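PDB 4B7H: catalase from Corynebacterium glutamicum, which catalyses the breakdown of hydrogen peroxide to water and oxygen at a haem centre and is inhibited by nitric oxide. Local coordinates for residues Arg129-Glu133 and Glu134-Asp138; Gly393-Tyr397 and Ser398-Tyr402; Lys404-Gly407 and Tyr408-Gly412. All coordinates share one frame; numbering follows the deposited sequence. Where two conformers were deposited one is given.

Contact 1. Residues Arg129-Glu133 and Glu134-Asp138; sequences RFYTE and EGNYD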
ATOM      1  N   ARG A 129       1.773 -23.867 -13.090  1.00  8.11           N
ATOM      2  CA  ARG A 129       1.442 -22.965 -14.190  1.00  8.50           C
ATOM      3  C   ARG A 129       1.989 -23.539 -15.480  1.00  7.99           C
ATOM      4  O   ARG A 129       3.166 -23.907 -15.545  1.00  8.95           O
ATOM      5  CB  ARG A 129       2.081 -21.585 -14.003  1.00  8.16           C
ATOM      6  CG  ARG A 129       2.104 -20.765 -15.309  1.00  8.49           C
ATOM      7  CD  ARG A 129       2.294 -19.284 -15.016  1.00  8.41           C
ATOM      8  NE  ARG A 129       1.195 -18.825 -14.175  1.00  8.11           N
ATOM      9  CZ  ARG A 129       1.246 -17.780 -13.357  1.00  7.08           C
ATOM     10  NH1 ARG A 129       2.348 -17.042 -13.282  1.00  7.69           N
ATOM     11  NH2 ARG A 129       0.188 -17.478 -12.611  1.00  9.04           N
ATOM     12  N   PHE A 130       1.145 -23.601 -16.501  1.00  7.74           N
ATOM     13  CA  PHE A 130       1.589 -23.948 -17.839  1.00  8.93           C
ATOM     14  C   PHE A 130       1.538 -22.697 -18.708  1.00  8.82           C
ATOM     15  O   PHE A 130       0.484 -22.063 -18.839  1.00  8.64           O
ATOM     16  CB  PHE A 130       0.709 -25.062 -18.411  1.00  9.54           C
ATOM     17  CG  PHE A 130       0.665 -26.290 -17.543  1.00  9.79           C
ATOM     18  CD1 PHE A 130       1.769 -27.123 -17.456  1.00 10.68           C
ATOM     19  CD2 PHE A 130      -0.461 -26.593 -16.782  1.00 10.79           C
ATOM     20  CE1 PHE A 130       1.754 -28.247 -16.646  1.00 11.64           C
ATOM     21  CE2 PHE A 130      -0.486 -27.723 -15.959  1.00 11.81           C
ATOM     22  CZ  PHE A 130       0.624 -28.549 -15.892  1.00 12.05           C
ATOM     23  N   TYR A 131       2.690 -22.322 -19.266  1.00  8.42           N
ATOM     24  CA  TYR A 131       2.772 -21.129 -20.107  1.00  9.21           C
ATOM     25  C   TYR A 131       2.357 -21.514 -21.524  1.00 10.57           C
ATOM     26  O   TYR A 131       3.209 -21.748 -22.385  1.00 10.17           O
ATOM     27  CB  TYR A 131       4.190 -20.536 -20.087  1.00  8.72           C
ATOM     28  CG  TYR A 131       4.639 -20.006 -18.725  1.00  7.53           C
ATOM     29  CD1 TYR A 131       5.213 -20.851 -17.769  1.00  8.38           C
ATOM     30  CD2 TYR A 131       4.507 -18.657 -18.405  1.00  7.89           C
ATOM     31  CE1 TYR A 131       5.630 -20.368 -16.534  1.00  8.84           C
ATOM     32  CE2 TYR A 131       4.921 -18.158 -17.165  1.00  8.15           C
ATOM     33  CZ  TYR A 131       5.490 -19.018 -16.238  1.00  8.15           C
ATOM     34  OH  TYR A 131       5.902 -18.555 -15.007  1.00  9.29           O
ATOM     35  N   THR A 132       1.047 -21.587 -21.762  1.00  9.23           N
ATOM     36  CA  THR A 132       0.530 -22.088 -23.034  1.00 10.00           C
ATOM     37  C   THR A 132       0.431 -20.997 -24.097  1.00 10.81           C
ATOM     38  O   THR A 132       0.498 -19.797 -23.797  1.00 10.58           O
ATOM     39  CB  THR A 132      -0.856 -22.797 -22.894  1.00  9.55           C
ATOM     40  OG1 THR A 132      -1.923 -21.874 -23.162  1.00 10.37           O
ATOM     41  CG2 THR A 132      -1.043 -23.427 -21.520  1.00 10.12           C
ATOM     42  N   GLU A 133       0.246 -21.426 -25.340  1.00 11.19           N
ATOM     43  CA  GLU A 133       0.129 -20.510 -26.470  0.53 11.36           C
ATOM     44  C   GLU A 133      -1.196 -19.747 -26.449  1.00 11.87           C
ATOM     45  O   GLU A 133      -1.364 -18.773 -27.176  1.00 14.50           O
ATOM     46  CB  GLU A 133       0.282 -21.266 -27.795  0.53 12.24           C
ATOM     47  CG  GLU A 133       1.659 -21.899 -27.990  0.53 14.20           C
ATOM     48  CD  GLU A 133       1.778 -22.683 -29.286  0.53 19.67           C
ATOM     49  OE1 GLU A 133       0.959 -22.461 -30.204  0.53 23.83           O
ATOM     50  OE2 GLU A 133       2.693 -23.529 -29.384  0.53 25.93           O
ATOM     51  N   GLU A 134      -2.136 -20.199 -25.622  1.00 11.01           N
ATOM     52  CA  GLU A 134      -3.424 -19.515 -25.471  1.00 10.39           C
ATOM     53  C   GLU A 134      -3.576 -18.929 -24.068  1.00 10.29           C
ATOM     54  O   GLU A 134      -4.691 -18.673 -23.600  1.00 11.10           O
ATOM     55  CB  GLU A 134      -4.595 -20.437 -25.857  1.00 11.79           C
ATOM     56  CG  GLU A 134      -4.514 -20.821 -27.336  1.00 12.57           C
ATOM     57  CD  GLU A 134      -5.632 -21.710 -27.864  1.00 16.10           C
ATOM     58  OE1 GLU A 134      -6.446 -22.234 -27.080  1.00 15.15           O
ATOM     59  OE2 GLU A 134      -5.678 -21.898 -29.101  1.00 20.39           O
ATOM     60  N   GLY A 135      -2.442 -18.696 -23.410  1.00  8.97           N
ATOM     61  CA  GLY A 135      -2.422 -18.064 -22.101  1.00 10.57           C
ATOM     62  C   GLY A 135      -1.880 -18.963 -21.003  1.00  8.75           C
ATOM     63  O   GLY A 135      -1.641 -20.156 -21.218  1.00 10.16           O
ATOM     64  N   ASN A 136      -1.673 -18.391 -19.819  1.00  8.37           N
ATOM     65  CA  ASN A 136      -1.228 -19.177 -18.670  1.00  8.88           C
ATOM     66  C   ASN A 136      -2.390 -19.992 -18.127  1.00  8.92           C
ATOM     67  O   ASN A 136      -3.432 -19.443 -17.785  1.00  9.51           O
ATOM     68  CB  ASN A 136      -0.658 -18.290 -17.556  1.00  9.62           C
ATOM     69  CG  ASN A 136       0.620 -17.573 -17.972  1.00  9.19           C
ATOM     70  OD1 ASN A 136       1.289 -17.993 -18.919  1.00 10.62           O
ATOM     71  ND2 ASN A 136       0.964 -16.489 -17.266  1.00 11.82           N
ATOM     72  N   TYR A 137      -2.206 -21.307 -18.068  1.00  8.47           N
ATOM     73  CA  TYR A 137      -3.194 -22.200 -17.478  1.00  8.36           C
ATOM     74  C   TYR A 137      -2.616 -22.721 -16.171  1.00  7.03           C
ATOM     75  O   TYR A 137      -1.609 -23.442 -16.177  1.00  8.94           O
ATOM     76  CB  TYR A 137      -3.491 -23.367 -18.426  1.00  8.67           C
ATOM     77  CG  TYR A 137      -4.445 -24.397 -17.856  1.00  8.67           C
ATOM     78  CD1 TYR A 137      -5.455 -24.025 -16.974  1.00  9.97           C
ATOM     79  CD2 TYR A 137      -4.331 -25.745 -18.188  1.00  8.64           C
ATOM     80  CE1 TYR A 137      -6.325 -24.963 -16.444  1.00  9.40           C
ATOM     81  CE2 TYR A 137      -5.202 -26.692 -17.656  1.00 10.38           C
ATOM     82  CZ  TYR A 137      -6.193 -26.290 -16.788  1.00 10.36           C
ATOM     83  OH  TYR A 137      -7.054 -27.224 -16.259  1.00 10.52           O
ATOM     84  N   ASP A 138      -3.227 -22.339 -15.053  1.00  7.69           N
ATOM     85  CA  ASP A 138      -2.744 -22.799 -13.758  1.00  8.48           C
ATOM     86  C   ASP A 138      -3.655 -23.879 -13.227  1.00  8.55           C
ATOM     87  O   ASP A 138      -4.882 -23.724 -13.250  1.00  9.41           O
ATOM     88  CB  ASP A 138      -2.717 -21.665 -12.719  1.00  8.60           C
ATOM     89  CG  ASP A 138      -1.762 -20.537 -13.075  1.00  9.16           C
ATOM     90  OD1 ASP A 138      -0.995 -20.643 -14.056  1.00  8.76           O
ATOM     91  OD2 ASP A 138      -1.779 -19.535 -12.334  1.00  8.68           O
TER
HETATM   92  O   HOH W   1       1.606 -18.346 -21.658  1.00 11.81           O
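Phe-130 and Tyr-137 form a hydrogen-bonded pair of a tight antiparallel beta hairpin in the catalase beta-barrel, its strands 129-132 and 135-138 running 157° apart in direction. Phe-130 N reaches Tyr-137 O at 2.8 Å, and Tyr-137 N returns to Phe-130 O at 2.9 Å. A type I turn from Thr-132 to Gly-135 reverses the chain; Gly-135 N meets Thr-132 O from above the carbonyl plane at 3.2 Å. The Thr-132 hydroxyl braces this turn: OG1 donates to a lone pair of Gly-135 O at 2.6 Å and accepts from Glu-134 N at 3.0 Å.

Arg-129, Tyr-131, Asn-136 and Asp-138 share one face of the hairpin. The Arg-129 chain bends at chi3, which turns the guanidinium side-on to the Asp-138 carboxylate, the planes 24° apart. Arg-129 NE binds Asp-138 OD1 at 2.8 Å and Arg-129 NH2 binds Asp-138 OD2 at 2.9 Å, both through syn lone pairs. OD2 also accepts from Asp-329 N and Asn-332 ND2, so three N-H donors meet this buried oxygen. The Asn-136 amide lies over the guanidinium, nearly parallel to it, and a water donates to both Thr-132 O and Asn-136 OD1, 2.8 Å from the latter.

Contact 2. Residues Gly393-Tyr397 and Ser398-Tyr402; sequences GEPSY and SPNRY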
ATOM      1  N   GLY A 393      -0.990   5.890 -28.102  1.00  9.99           N
ATOM      2  CA  GLY A 393      -2.235   6.399 -28.641  1.00 11.26           C
ATOM      3  C   GLY A 393      -3.331   5.380 -28.889  1.00 10.71           C
ATOM      4  O   GLY A 393      -4.399   5.740 -29.387  1.00 10.96           O
ATOM      5  N   GLU A 394      -3.086   4.115 -28.556  1.00  9.65           N
ATOM      6  CA  GLU A 394      -4.130   3.100 -28.694  1.00 10.17           C
ATOM      7  C   GLU A 394      -5.335   3.441 -27.808  1.00  9.61           C
ATOM      8  O   GLU A 394      -5.189   4.092 -26.768  1.00  9.27           O
ATOM      9  CB  GLU A 394      -3.575   1.699 -28.402  1.00 10.89           C
ATOM     10  CG  GLU A 394      -2.686   1.168 -29.532  1.00 15.05           C
ATOM     11  CD  GLU A 394      -3.448   1.037 -30.835  1.00 19.76           C
ATOM     12  OE1 GLU A 394      -4.276   0.106 -30.945  1.00 23.05           O
ATOM     13  OE2 GLU A 394      -3.236   1.867 -31.745  1.00 23.15           O
ATOM     14  N   PRO A 395      -6.537   3.024 -28.223  1.00  8.33           N
ATOM     15  CA  PRO A 395      -7.735   3.443 -27.488  1.00  8.64           C
ATOM     16  C   PRO A 395      -7.858   2.770 -26.122  1.00  9.20           C
ATOM     17  O   PRO A 395      -7.365   1.657 -25.909  1.00  9.79           O
ATOM     18  CB  PRO A 395      -8.876   3.007 -28.411  1.00  9.13           C
ATOM     19  CG  PRO A 395      -8.309   1.846 -29.176  1.00  9.63           C
ATOM     20  CD  PRO A 395      -6.875   2.243 -29.429  1.00  9.28           C
ATOM     21  N   SER A 396      -8.525   3.459 -25.203  1.00  9.29           N
ATOM     22  CA  SER A 396      -8.676   2.989 -23.832  1.00  9.30           C
ATOM     23  C   SER A 396     -10.058   2.382 -23.575  1.00  8.88           C
ATOM     24  O   SER A 396     -10.351   1.942 -22.469  1.00  9.09           O
ATOM     25  CB  SER A 396      -8.493   4.173 -22.893  1.00  8.70           C
ATOM     26  OG  SER A 396      -9.510   5.125 -23.165  1.00  9.82           O
ATOM     27  N   TYR A 397     -10.907   2.350 -24.595  1.00  8.50           N
ATOM     28  CA  TYR A 397     -12.307   1.968 -24.422  1.00  8.64           C
ATOM     29  C   TYR A 397     -12.725   1.141 -25.628  1.00  9.52           C
ATOM     30  O   TYR A 397     -12.195   1.332 -26.729  1.00  8.89           O
ATOM     31  CB  TYR A 397     -13.178   3.239 -24.350  1.00  8.68           C
ATOM     32  CG  TYR A 397     -13.091   4.049 -25.634  1.00  7.75           C
ATOM     33  CD1 TYR A 397     -11.997   4.878 -25.890  1.00  9.32           C
ATOM     34  CD2 TYR A 397     -14.079   3.942 -26.620  1.00  8.41           C
ATOM     35  CE1 TYR A 397     -11.893   5.584 -27.085  1.00  9.23           C
ATOM     36  CE2 TYR A 397     -13.989   4.659 -27.822  1.00  8.81           C
ATOM     37  CZ  TYR A 397     -12.889   5.470 -28.040  1.00  9.67           C
ATOM     38  OH  TYR A 397     -12.772   6.173 -29.216  1.00 10.46           O
ATOM     39  N   SER A 398     -13.680   0.233 -25.437  1.00  8.22           N
ATOM     40  CA  SER A 398     -14.348  -0.399 -26.572  1.00  8.65           C
ATOM     41  C   SER A 398     -15.850  -0.375 -26.296  1.00  8.18           C
ATOM     42  O   SER A 398     -16.267  -0.401 -25.139  1.00  8.87           O
ATOM     43  CB  SER A 398     -13.836  -1.827 -26.843  1.00  9.37           C
ATOM     44  OG  SER A 398     -14.537  -2.799 -26.077  1.00 10.94           O
ATOM     45  N   PRO A 399     -16.676  -0.317 -27.351  1.00  8.90           N
ATOM     46  CA  PRO A 399     -16.306  -0.312 -28.774  1.00  8.91           C
ATOM     47  C   PRO A 399     -15.683   1.006 -29.209  1.00  8.78           C
ATOM     48  O   PRO A 399     -15.997   2.056 -28.641  1.00  9.54           O
ATOM     49  CB  PRO A 399     -17.651  -0.502 -29.473  1.00  9.11           C
ATOM     50  CG  PRO A 399     -18.639   0.123 -28.516  1.00  9.45           C
ATOM     51  CD  PRO A 399     -18.136  -0.300 -27.172  1.00  9.33           C
ATOM     52  N   ASN A 400     -14.796   0.947 -30.199  1.00  8.29           N
ATOM     53  CA  ASN A 400     -14.127   2.138 -30.700  1.00  8.90           C
ATOM     54  C   ASN A 400     -13.972   2.079 -32.207  1.00 10.06           C
ATOM     55  O   ASN A 400     -14.216   1.026 -32.818  1.00 11.12           O
ATOM     56  CB  ASN A 400     -12.764   2.336 -30.023  1.00  8.39           C
ATOM     57  CG  ASN A 400     -11.837   1.156 -30.207  1.00  8.83           C
ATOM     58  OD1 ASN A 400     -11.548   0.407 -29.254  1.00 12.14           O
ATOM     59  ND2 ASN A 400     -11.359   0.975 -31.420  1.00  7.42           N
ATOM     60  N   ARG A 401     -13.546   3.196 -32.799  1.00  9.27           N
ATOM     61  CA  ARG A 401     -13.420   3.307 -34.255  1.00  9.71           C
ATOM     62  C   ARG A 401     -12.085   2.816 -34.818  1.00  9.83           C
ATOM     63  O   ARG A 401     -11.810   2.983 -36.013  1.00 13.17           O
ATOM     64  CB  ARG A 401     -13.705   4.746 -34.709  1.00 10.56           C
ATOM     65  CG  ARG A 401     -12.698   5.808 -34.252  1.00 10.50           C
ATOM     66  CD  ARG A 401     -13.137   7.166 -34.776  1.00 11.75           C
ATOM     67  NE  ARG A 401     -12.261   8.272 -34.396  1.00 12.30           N
ATOM     68  CZ  ARG A 401     -11.179   8.630 -35.084  1.00 13.40           C
ATOM     69  NH1 ARG A 401     -10.827   7.945 -36.165  1.00 16.16           N
ATOM     70  NH2 ARG A 401     -10.444   9.664 -34.689  1.00 14.52           N
ATOM     71  N   TYR A 402     -11.278   2.192 -33.963  1.00 10.27           N
ATOM     72  CA  TYR A 402      -9.938   1.733 -34.328  1.00  9.69           C
ATOM     73  C   TYR A 402      -9.890   0.205 -34.460  1.00 10.58           C
ATOM     74  O   TYR A 402     -10.917  -0.419 -34.728  1.00 12.69           O
ATOM     75  CB  TYR A 402      -8.902   2.261 -33.326  1.00 10.31           C
ATOM     76  CG  TYR A 402      -9.068   3.740 -33.051  1.00 11.34           C
ATOM     77  CD1 TYR A 402      -8.522   4.702 -33.905  1.00 13.17           C
ATOM     78  CD2 TYR A 402      -9.783   4.179 -31.938  1.00 10.86           C
ATOM     79  CE1 TYR A 402      -8.692   6.062 -33.650  1.00 13.97           C
ATOM     80  CE2 TYR A 402      -9.949   5.531 -31.675  1.00 10.75           C
ATOM     81  CZ  TYR A 402      -9.399   6.464 -32.528  1.00 13.43           C
ATOM     82  OH  TYR A 402      -9.576   7.799 -32.255  1.00 15.40           O
TER
HETATM   83  O   HOH W   2     -11.538   8.430 -30.429  1.00 14.00           O
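Tyr-397 and Asn-400 meet inside a chain reversal of the long irregular loop between helix 343-359 and strand 423-424, part of the extended connection that wraps round neighbouring subunits in catalases. Neither segment is helix or strand, and the peptide bond before Pro-399 is cis, consistent with the sharp change of direction there.

With chi1 of Tyr-397 at 62°, CG sits between the backbone N and the carbonyl carbon, and the ring lies alongside the returning chain. Tyr-397 CE2 lies 3.4 Å from Asn-400 CB, which approaches the ring obliquely. Pro-399 O approaches the same ring at its edge, close to the ring plane, 3.4 Å from Tyr-397 CD2; this buried carbonyl oxygen has no hydrogen-bonding partner anywhere in the model, so the C-H edge is its neighbour in place of a donor. Farther along the reversal, Pro-395 CB rests obliquely against the Tyr-402 ring, 3.8 Å from CD2, while Pro-395 CG packs across the Asn-400 side chain at about a right angle. One face of the Tyr-402 ring carries Arg-401 CG, 3.7 Å above the plane and offset toward the rim.

The third subunit completes the arrangement: its Asp-178 OD2 is hydrogen-bonded to Tyr-397 OH and Arg-401 N, and its Asp-174 forms a salt bridge with Arg-401. The two tyrosine hydroxyls are joined through one water, which donates to Tyr-397 OH at 2.8 Å and lies at the edge of the Tyr-402 ring, in its plane, 2.8 Å from Tyr-402 OH.

Contact 3. Residues Lys404-Gly407 and Tyr408-Gly412; sequences KGAG and YLDNG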
ATOM      1  N   LYS A 404      -7.975  -2.119 -32.260  1.00 11.02           N
ATOM      2  CA  LYS A 404      -7.515  -2.883 -31.098  1.00 11.43           C
ATOM      3  C   LYS A 404      -8.421  -4.083 -30.775  1.00 11.44           C
ATOM      4  O   LYS A 404      -7.942  -5.164 -30.407  1.00 12.18           O
ATOM      5  CB  LYS A 404      -7.341  -1.956 -29.894  1.00  9.88           C
ATOM      6  CG  LYS A 404      -6.882  -2.641 -28.619  1.00  9.92           C
ATOM      7  CD  LYS A 404      -6.566  -1.592 -27.552  1.00 10.02           C
ATOM      8  CE  LYS A 404      -6.373  -2.195 -26.159  1.00 10.88           C
ATOM      9  NZ  LYS A 404      -5.098  -2.962 -26.023  1.00 11.57           N
ATOM     10  N   GLY A 405      -9.724  -3.891 -30.928  1.00  9.98           N
ATOM     11  CA  GLY A 405     -10.665  -4.998 -30.869  1.00 10.00           C
ATOM     12  C   GLY A 405     -11.479  -5.139 -29.595  1.00  9.91           C
ATOM     13  O   GLY A 405     -11.386  -4.332 -28.680  1.00 10.58           O
ATOM     14  N   ALA A 406     -12.302  -6.179 -29.550  1.00  9.54           N
ATOM     15  CA  ALA A 406     -13.118  -6.475 -28.386  1.00  9.26           C
ATOM     16  C   ALA A 406     -13.158  -7.993 -28.193  1.00  9.17           C
ATOM     17  O   ALA A 406     -12.245  -8.695 -28.621  1.00  9.28           O
ATOM     18  CB  ALA A 406     -14.504  -5.884 -28.545  1.00 10.65           C
ATOM     19  N   GLY A 407     -14.187  -8.518 -27.542  1.00  8.79           N
ATOM     20  CA  GLY A 407     -14.229  -9.948 -27.284  1.00  8.98           C
ATOM     21  C   GLY A 407     -14.554 -10.756 -28.530  1.00  8.93           C
ATOM     22  O   GLY A 407     -15.084 -10.208 -29.499  1.00  9.72           O
ATOM     23  N   TYR A 408     -14.252 -12.052 -28.518  1.00  8.35           N
ATOM     24  CA  TYR A 408     -14.478 -12.873 -29.708  1.00  9.76           C
ATOM     25  C   TYR A 408     -15.961 -13.091 -30.032  1.00  9.86           C
ATOM     26  O   TYR A 408     -16.297 -13.456 -31.158  1.00 11.93           O
ATOM     27  CB  TYR A 408     -13.703 -14.199 -29.651  1.00 10.45           C
ATOM     28  CG  TYR A 408     -14.067 -15.121 -28.500  1.00  9.88           C
ATOM     29  CD1 TYR A 408     -15.227 -15.890 -28.538  1.00 11.04           C
ATOM     30  CD2 TYR A 408     -13.236 -15.239 -27.392  1.00 10.29           C
ATOM     31  CE1 TYR A 408     -15.556 -16.738 -27.495  1.00 11.40           C
ATOM     32  CE2 TYR A 408     -13.553 -16.082 -26.349  1.00 11.55           C
ATOM     33  CZ  TYR A 408     -14.715 -16.824 -26.403  1.00 10.39           C
ATOM     34  OH  TYR A 408     -15.025 -17.665 -25.356  1.00 12.15           O
ATOM     35  N   LEU A 409     -16.842 -12.867 -29.055  1.00  9.11           N
ATOM     36  CA  LEU A 409     -18.286 -12.928 -29.290  1.00  9.48           C
ATOM     37  C   LEU A 409     -18.815 -11.613 -29.862  1.00 10.38           C
ATOM     38  O   LEU A 409     -19.874 -11.589 -30.496  1.00 11.65           O
ATOM     39  CB  LEU A 409     -19.041 -13.268 -27.999  1.00 10.43           C
ATOM     40  CG  LEU A 409     -18.659 -14.604 -27.355  1.00 10.76           C
ATOM     41  CD1 LEU A 409     -19.278 -14.754 -25.969  1.00 12.06           C
ATOM     42  CD2 LEU A 409     -19.053 -15.771 -28.254  1.00 13.96           C
ATOM     43  N   ASP A 410     -18.089 -10.523 -29.613  1.00  9.13           N
ATOM     44  CA  ASP A 410     -18.522  -9.192 -30.027  1.00  9.15           C
ATOM     45  C   ASP A 410     -18.173  -8.965 -31.495  1.00 10.04           C
ATOM     46  O   ASP A 410     -17.382  -9.721 -32.074  1.00 11.73           O
ATOM     47  CB  ASP A 410     -17.811  -8.110 -29.199  1.00  8.67           C
ATOM     48  CG  ASP A 410     -17.978  -8.282 -27.687  1.00  8.70           C
ATOM     49  OD1 ASP A 410     -19.057  -8.688 -27.199  1.00  9.09           O
ATOM     50  OD2 ASP A 410     -16.994  -7.974 -26.980  1.00  9.35           O
ATOM     51  N   ASN A 411     -18.733  -7.917 -32.094  1.00 10.38           N
ATOM     52  CA  ASN A 411     -18.373  -7.581 -33.476  1.00 10.52           C
ATOM     53  C   ASN A 411     -17.215  -6.581 -33.583  1.00 10.91           C
ATOM     54  O   ASN A 411     -16.703  -6.326 -34.676  1.00 12.97           O
ATOM     55  CB  ASN A 411     -19.585  -7.109 -34.294  1.00 12.44           C
ATOM     56  CG  ASN A 411     -20.211  -5.837 -33.756  1.00 12.82           C
ATOM     57  OD1 ASN A 411     -19.612  -5.109 -32.964  1.00 12.07           O
ATOM     58  ND2 ASN A 411     -21.430  -5.562 -34.191  1.00 13.72           N
ATOM     59  N   GLY A 412     -16.793  -6.034 -32.446  1.00 11.36           N
ATOM     60  CA  GLY A 412     -15.683  -5.102 -32.417  1.00 11.21           C
ATOM     61  C   GLY A 412     -16.030  -3.672 -32.784  1.00 11.54           C
ATOM     62  O   GLY A 412     -15.154  -2.804 -32.754  1.00 13.84           O
TER
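Gly-407 and Asp-410 hold the two ends of a type I beta turn, with Tyr-408 and Leu-409 at its corners, in the loop between helix 343-359 and strand 423-424. Gly-407 is the residue most enclosed here. Its carbonyl O accepts from Asp-410 N at 3.0 Å, the donor standing above the carbonyl plane instead of on a lone pair. A second bond runs the other way, from Gly-407 N to Asp-410 OD2 at 2.9 Å, bent to 140° at the hydrogen. The carboxylate is met there on its anti side, 30° out of plane.

The first torsion of Asp-410, chi1 -55°, sets CG beside its own backbone N and brings the carboxylate back to the N-H of Gly-407. With no side chain on Gly-407, Asp-410 OD2 comes within 3.4 Å of Gly-407 CA. The same carboxylate ties the turn to its surroundings: OD1 is hydrogen-bonded to Tyr-422 OH and to Ser-32 OG of the second subunit, and OD2 to Glu-33 N of that subunit. Several bonds thus grip this buried group and would probably favour its charged form. Ala-406 CB packs beside the carboxylate, 3.6 Å from Asp-410 OD2, and 4.1 Å from Gly-412 CA.

In the fold
Contact 1 belongs to the core: a regular barrel hairpin centred about 15 Å from the centre of the chain, its Asp-138 side chain about 8 Å from a haem. Contacts 2 and 3 lie in one irregular loop, their centres about 36 and 32 Å from the centre of the chain, and touch where Pro-395 O meets Lys-404 CD at 3.7 Å. Backbone pairing and an internal salt bridge hold contact 1; contact 2 rests on aromatic and proline packing plus a water, contact 3 on a turn bound by a carboxylate. All three touch the second subunit; contact 2 is largely buried, with nine residues near the third, whereas contact 3 is partly buried and meets it through Leu-409.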